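Local coordinates for putative phosphinothricin n-acetyltransferase (Acinetobacter baylyi, PDB 2JLM) that transfers the acetyl group of acetyl-CoA to amino groups, probably those of L-methionine sulfoximine and L-methionine sulfone, at the interface of chains A and B. Sequence-based numbering; all coordinates share one arbitrary frame. Chains: chain A/B, Putative phosphinothricin n-acetyltransferase.

Contacts 1 and 2 are neighbouring parts of one two-fold interface between copies of a GNAT-family acetyltransferase, with the centres of their C-alpha atoms about 8 Å apart. They illustrate how a short 3-10 turn can anchor both backbone and side chains: B:Tyr88 packs against chain A in contact 1, and its hydroxyl end holds the arginine of contact 2. A:Cys130 and A:Ala166, from two strands, are also shared. Symmetry gives each contact a twin with the chains exchanged. The interlocking is consistent with a functional dimer, although the structure alone does not show that the pair forms in solution.

Contact 1: the interface of chains A and B. Residues chain A 39, 130, 156-158, 166; chain B 85-88.
The loop of A:Tyr39, between helices 17-34 and 46-58, and strand 156-159 of chain A take up the 3-10 helix 86-88 of chain B, with B:Ala87 and B:Tyr88 making most of the contact. Two main-chain bonds clamp B:Ala87, a small residue gripped from both ends. Its N donates to A:Tyr39 O at 2.9 Å, nearly in line with that carbonyl. Its own O accepts from A:Phe158 N, also at 2.9 Å, and in addition meets water 1, which bridges to A:Ala156 O. One carbonyl thus has both a strand amide and a water as partners.

B:Tyr88 shows how a ring can be wedged beside such a clamp. Its CG stands beside the backbone N and anti to the carbonyl carbon (chi1 -75°), which carries the ring across the side chain of A:Tyr39. The two tyrosine side chains run at about a right angle. A:Tyr39 brings the CD1-CE1 side of its ring over one face of B:Tyr88, toward the rim, with CD1 only 3.2 Å from B:Tyr88 CE1, a tight fit. A:Ala156 adds its methyl CB, 3.9 Å from B:Tyr88 CE2. The phenol OH points deeper into chain A, 3.6 Å from A:Cys130 SG and 3.7 Å from A:Ala166 CB. Nearer the backbone, the CB atoms of A:Tyr39 and B:Ala87 pack at 3.8 Å.

In the fold, the patch lies at one end of the interface, where the loop after the first long helix of chain A and its short strand 156-159 together receive the 3-10 turn that precedes strand 91-98 in chain B.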
# COMPACT_ATOMS: atom_id res chain seq x y z
N TYR A 39 17.63 23.54 -15.14
CA TYR A 39 16.51 22.60 -15.09
C TYR A 39 16.43 21.67 -16.32
O TYR A 39 15.39 21.07 -16.59
CB TYR A 39 15.18 23.35 -14.81
CG TYR A 39 14.90 23.62 -13.33
CD1 TYR A 39 13.60 23.57 -12.82
CD2 TYR A 39 15.93 23.91 -12.43
CE1 TYR A 39 13.34 23.80 -11.46
CE2 TYR A 39 15.68 24.14 -11.08
CZ TYR A 39 14.38 24.09 -10.60
OH TYR A 39 14.13 24.34 -9.26
N CYS A 130 16.35 33.09 -10.77
CA CYS A 130 15.59 31.90 -10.38
C CYS A 130 16.55 30.83 -9.90
O CYS A 130 17.35 30.32 -10.67
CB CYS A 130 14.74 31.37 -11.52
SG CYS A 130 13.77 29.87 -11.05
N ALA A 156 8.03 23.17 -8.06
CA ALA A 156 7.85 23.56 -9.45
C ALA A 156 8.63 22.64 -10.38
O ALA A 156 8.27 22.45 -11.54
CB ALA A 156 8.28 24.98 -9.65
N GLY A 157 9.72 22.09 -9.86
CA GLY A 157 10.59 21.25 -10.65
C GLY A 157 10.73 19.83 -10.15
O GLY A 157 10.46 19.52 -8.99
N PHE A 158 11.16 18.96 -11.04
CA PHE A 158 11.47 17.60 -10.66
C PHE A 158 12.78 17.18 -11.30
O PHE A 158 12.90 17.19 -12.53
CB PHE A 158 10.34 16.65 -11.06
CG PHE A 158 10.45 15.30 -10.42
CD1 PHE A 158 9.88 15.05 -9.18
CD2 PHE A 158 11.16 14.28 -11.05
CE1 PHE A 158 10.01 13.81 -8.59
CE2 PHE A 158 11.28 13.04 -10.45
CZ PHE A 158 10.71 12.80 -9.22
N ALA A 166 11.52 26.42 -6.74
CA ALA A 166 12.11 27.48 -7.55
C ALA A 166 11.90 28.84 -6.90
O ALA A 166 10.79 29.38 -6.92
CB ALA A 166 11.52 27.47 -8.96
N PHE B 85 11.70 24.77 -19.43
CA PHE B 85 12.84 23.92 -19.18
C PHE B 85 12.26 22.58 -18.81
O PHE B 85 11.21 22.52 -18.18
CB PHE B 85 13.69 24.44 -18.02
CG PHE B 85 14.38 25.73 -18.32
CD1 PHE B 85 13.66 26.92 -18.33
CD2 PHE B 85 15.74 25.76 -18.58
CE1 PHE B 85 14.29 28.12 -18.61
CE2 PHE B 85 16.37 26.96 -18.85
CZ PHE B 85 15.65 28.14 -18.87
N PRO B 86 12.93 21.49 -19.23
CA PRO B 86 12.38 20.14 -19.08
C PRO B 86 11.92 19.79 -17.67
O PRO B 86 10.90 19.12 -17.54
CB PRO B 86 13.55 19.24 -19.53
CG PRO B 86 14.27 20.06 -20.53
CD PRO B 86 14.18 21.50 -20.03
N ALA B 87 12.64 20.20 -16.64
CA ALA B 87 12.29 19.79 -15.27
C ALA B 87 11.04 20.48 -14.72
O ALA B 87 10.61 20.21 -13.59
CB ALA B 87 13.48 19.96 -14.33
N TYR B 88 10.46 21.38 -15.51
CA TYR B 88 9.17 22.01 -15.19
C TYR B 88 8.00 21.24 -15.81
O TYR B 88 6.87 21.73 -15.85
CB TYR B 88 9.14 23.45 -15.69
CG TYR B 88 9.95 24.41 -14.87
CD1 TYR B 88 11.20 24.86 -15.31
CD2 TYR B 88 9.47 24.89 -13.65
CE1 TYR B 88 11.95 25.74 -14.56
CE2 TYR B 88 10.22 25.77 -12.88
CZ TYR B 88 11.45 26.20 -13.35
OH TYR B 88 12.18 27.08 -12.60
O HOH W 1 7.70 19.64 -12.82

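Contact 2: the interface of chains A and B. Residues chain A 82-83, 93, 130, 153, 166, 168; chain B 82-83, 88, 168.
Strands 91-98, 126-132, 148-153 and 162-172 of chain A, with the loop of A:Phe82 and A:Arg83, face the corresponding loop of chain B and its strand 162-172; A:Glu93 and B:Arg83 meet at the centre. The principle on show is that a salt bridge across an interface gains precision when the whole guanidinium is held. A:Glu93 and B:Arg83 reach tip to tip, their planes nearly coplanar at 28°. The arginine grips end-on: B:Arg83 NH1 donates to A:Glu93 OE1 at 2.8 Å in an almost straight bond, and B:Arg83 NH2 to A:Glu93 OE2 at 2.7 Å. Both oxygens are met on the syn side; OE2 uses its syn lone pair, whereas NH1 stands somewhat out of the carboxylate plane at OE1. The extended chain of A:Glu93, with CG anti to the backbone N (chi1 175°), carries the carboxylate outward to this meeting.

Other partners fix the rotation of the guanidinium. B:Arg83 NE donates to the hydroxyl OH of B:Tyr88 at 2.9 Å, tilted a little from the guanidinium plane, and B:Arg83 NH1 also gives a bond to water 2 at 2.8 Å. That water bridges to A:Phe82 O. Within chain B, the CB of B:Arg83 lies over the centre of the B:Tyr88 ring, so the same tyrosine supports both ends of the arginine side chain.

Apolar groups surround this polar core. The ring edge of A:Phe168 offers CZ to B:Arg83 CD at 3.9 Å, its plane nearly upright to the guanidinium. A:Ile153 divides its branch between two phenylalanines: CG1 faces B:Phe82 CZ tip to tip, while CD1 lies 4.1 Å from B:Phe168 CB.

In the fold, the patch spans the middle of the two-fold interface. A:Glu93 belongs to strand 91-98, which leads toward the acetyl-CoA-binding segment of GNAT enzymes.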
# COMPACT_ATOMS: atom_id res chain seq x y z
N PHE A 82 12.66 37.23 -19.03
CA PHE A 82 12.06 36.58 -17.86
C PHE A 82 10.71 35.91 -18.20
O PHE A 82 10.54 34.70 -18.00
CB PHE A 82 11.88 37.59 -16.73
CG PHE A 82 11.07 37.07 -15.57
CD1 PHE A 82 9.94 37.75 -15.16
CD2 PHE A 82 11.44 35.91 -14.91
CE1 PHE A 82 9.19 37.29 -14.09
CE2 PHE A 82 10.70 35.45 -13.84
CZ PHE A 82 9.57 36.13 -13.43
N ARG A 83 9.76 36.70 -18.68
CA ARG A 83 8.51 36.16 -19.22
C ARG A 83 8.31 36.78 -20.60
O ARG A 83 8.58 37.96 -20.79
CB ARG A 83 7.31 36.45 -18.29
CG ARG A 83 7.27 35.63 -16.99
CD ARG A 83 6.27 36.20 -15.93
NE ARG A 83 4.87 36.15 -16.36
CZ ARG A 83 4.14 35.03 -16.52
NH1 ARG A 83 4.67 33.83 -16.29
NH2 ARG A 83 2.89 35.12 -16.92
N GLU A 93 15.72 38.02 -16.82
CA GLU A 93 16.15 36.95 -15.93
C GLU A 93 17.63 36.68 -16.16
O GLU A 93 18.06 36.43 -17.29
CB GLU A 93 15.35 35.67 -16.19
CG GLU A 93 15.86 34.52 -15.36
CD GLU A 93 14.98 33.29 -15.42
OE1 GLU A 93 13.86 33.39 -15.96
OE2 GLU A 93 15.43 32.23 -14.94
N CYS A 130 16.35 33.09 -10.77
CA CYS A 130 15.59 31.90 -10.38
C CYS A 130 16.55 30.83 -9.90
O CYS A 130 17.35 30.32 -10.67
CB CYS A 130 14.74 31.37 -11.52
SG CYS A 130 13.77 29.87 -11.05
N ILE A 153 8.02 29.04 -5.89
CA ILE A 153 7.07 28.08 -6.43
C ILE A 153 7.50 26.71 -5.92
O ILE A 153 8.43 26.10 -6.45
CB ILE A 153 7.01 28.11 -7.96
CG1 ILE A 153 6.87 29.55 -8.48
CG2 ILE A 153 5.85 27.26 -8.44
CD1 ILE A 153 5.51 30.14 -8.27
N ALA A 166 11.52 26.42 -6.74
CA ALA A 166 12.11 27.48 -7.55
C ALA A 166 11.90 28.84 -6.90
O ALA A 166 10.79 29.38 -6.92
CB ALA A 166 11.52 27.47 -8.96
N PHE A 168 12.44 32.89 -6.43
CA PHE A 168 12.63 34.05 -7.28
C PHE A 168 13.18 35.23 -6.48
O PHE A 168 12.50 35.75 -5.59
CB PHE A 168 11.32 34.41 -7.98
CG PHE A 168 10.90 33.37 -8.99
CD1 PHE A 168 10.02 32.37 -8.64
CD2 PHE A 168 11.45 33.37 -10.26
CE1 PHE A 168 9.65 31.41 -9.56
CE2 PHE A 168 11.09 32.40 -11.18
CZ PHE A 168 10.19 31.43 -10.83
N PHE B 82 4.78 26.92 -17.90
CA PHE B 82 5.08 27.97 -16.95
C PHE B 82 6.46 28.52 -17.29
O PHE B 82 6.59 29.66 -17.70
CB PHE B 82 5.05 27.42 -15.51
CG PHE B 82 5.57 28.39 -14.47
CD1 PHE B 82 6.58 28.02 -13.61
CD2 PHE B 82 5.03 29.67 -14.36
CE1 PHE B 82 7.06 28.90 -12.64
CE2 PHE B 82 5.50 30.55 -13.40
CZ PHE B 82 6.52 30.17 -12.54
N ARG B 83 7.49 27.69 -17.13
CA ARG B 83 8.83 28.02 -17.57
C ARG B 83 9.31 26.90 -18.50
O ARG B 83 9.08 25.72 -18.24
CB ARG B 83 9.78 28.22 -16.37
CG ARG B 83 9.49 29.50 -15.58
CD ARG B 83 10.16 29.56 -14.20
NE ARG B 83 11.62 29.39 -14.26
CZ ARG B 83 12.47 30.34 -14.65
NH1 ARG B 83 12.03 31.54 -15.03
NH2 ARG B 83 13.78 30.10 -14.66
N TYR B 88 10.46 21.38 -15.51
CA TYR B 88 9.17 22.01 -15.19
C TYR B 88 8.00 21.24 -15.81
O TYR B 88 6.87 21.73 -15.85
CB TYR B 88 9.14 23.45 -15.69
CG TYR B 88 9.95 24.41 -14.87
CD1 TYR B 88 11.20 24.86 -15.31
CD2 TYR B 88 9.47 24.89 -13.65
CE1 TYR B 88 11.95 25.74 -14.56
CE2 TYR B 88 10.22 25.77 -12.88
CZ TYR B 88 11.45 26.20 -13.35
OH TYR B 88 12.18 27.08 -12.60
N PHE B 168 2.14 35.61 -7.87
CA PHE B 168 2.05 34.22 -8.30
C PHE B 168 1.35 33.40 -7.26
O PHE B 168 1.73 33.43 -6.08
CB PHE B 168 3.44 33.64 -8.56
CG PHE B 168 4.15 34.29 -9.70
CD1 PHE B 168 4.85 35.47 -9.51
CD2 PHE B 168 4.09 33.74 -10.98
CE1 PHE B 168 5.51 36.08 -10.57
CE2 PHE B 168 4.73 34.34 -12.04
CZ PHE B 168 5.45 35.52 -11.84
O HOH W 2 9.64 32.73 -15.76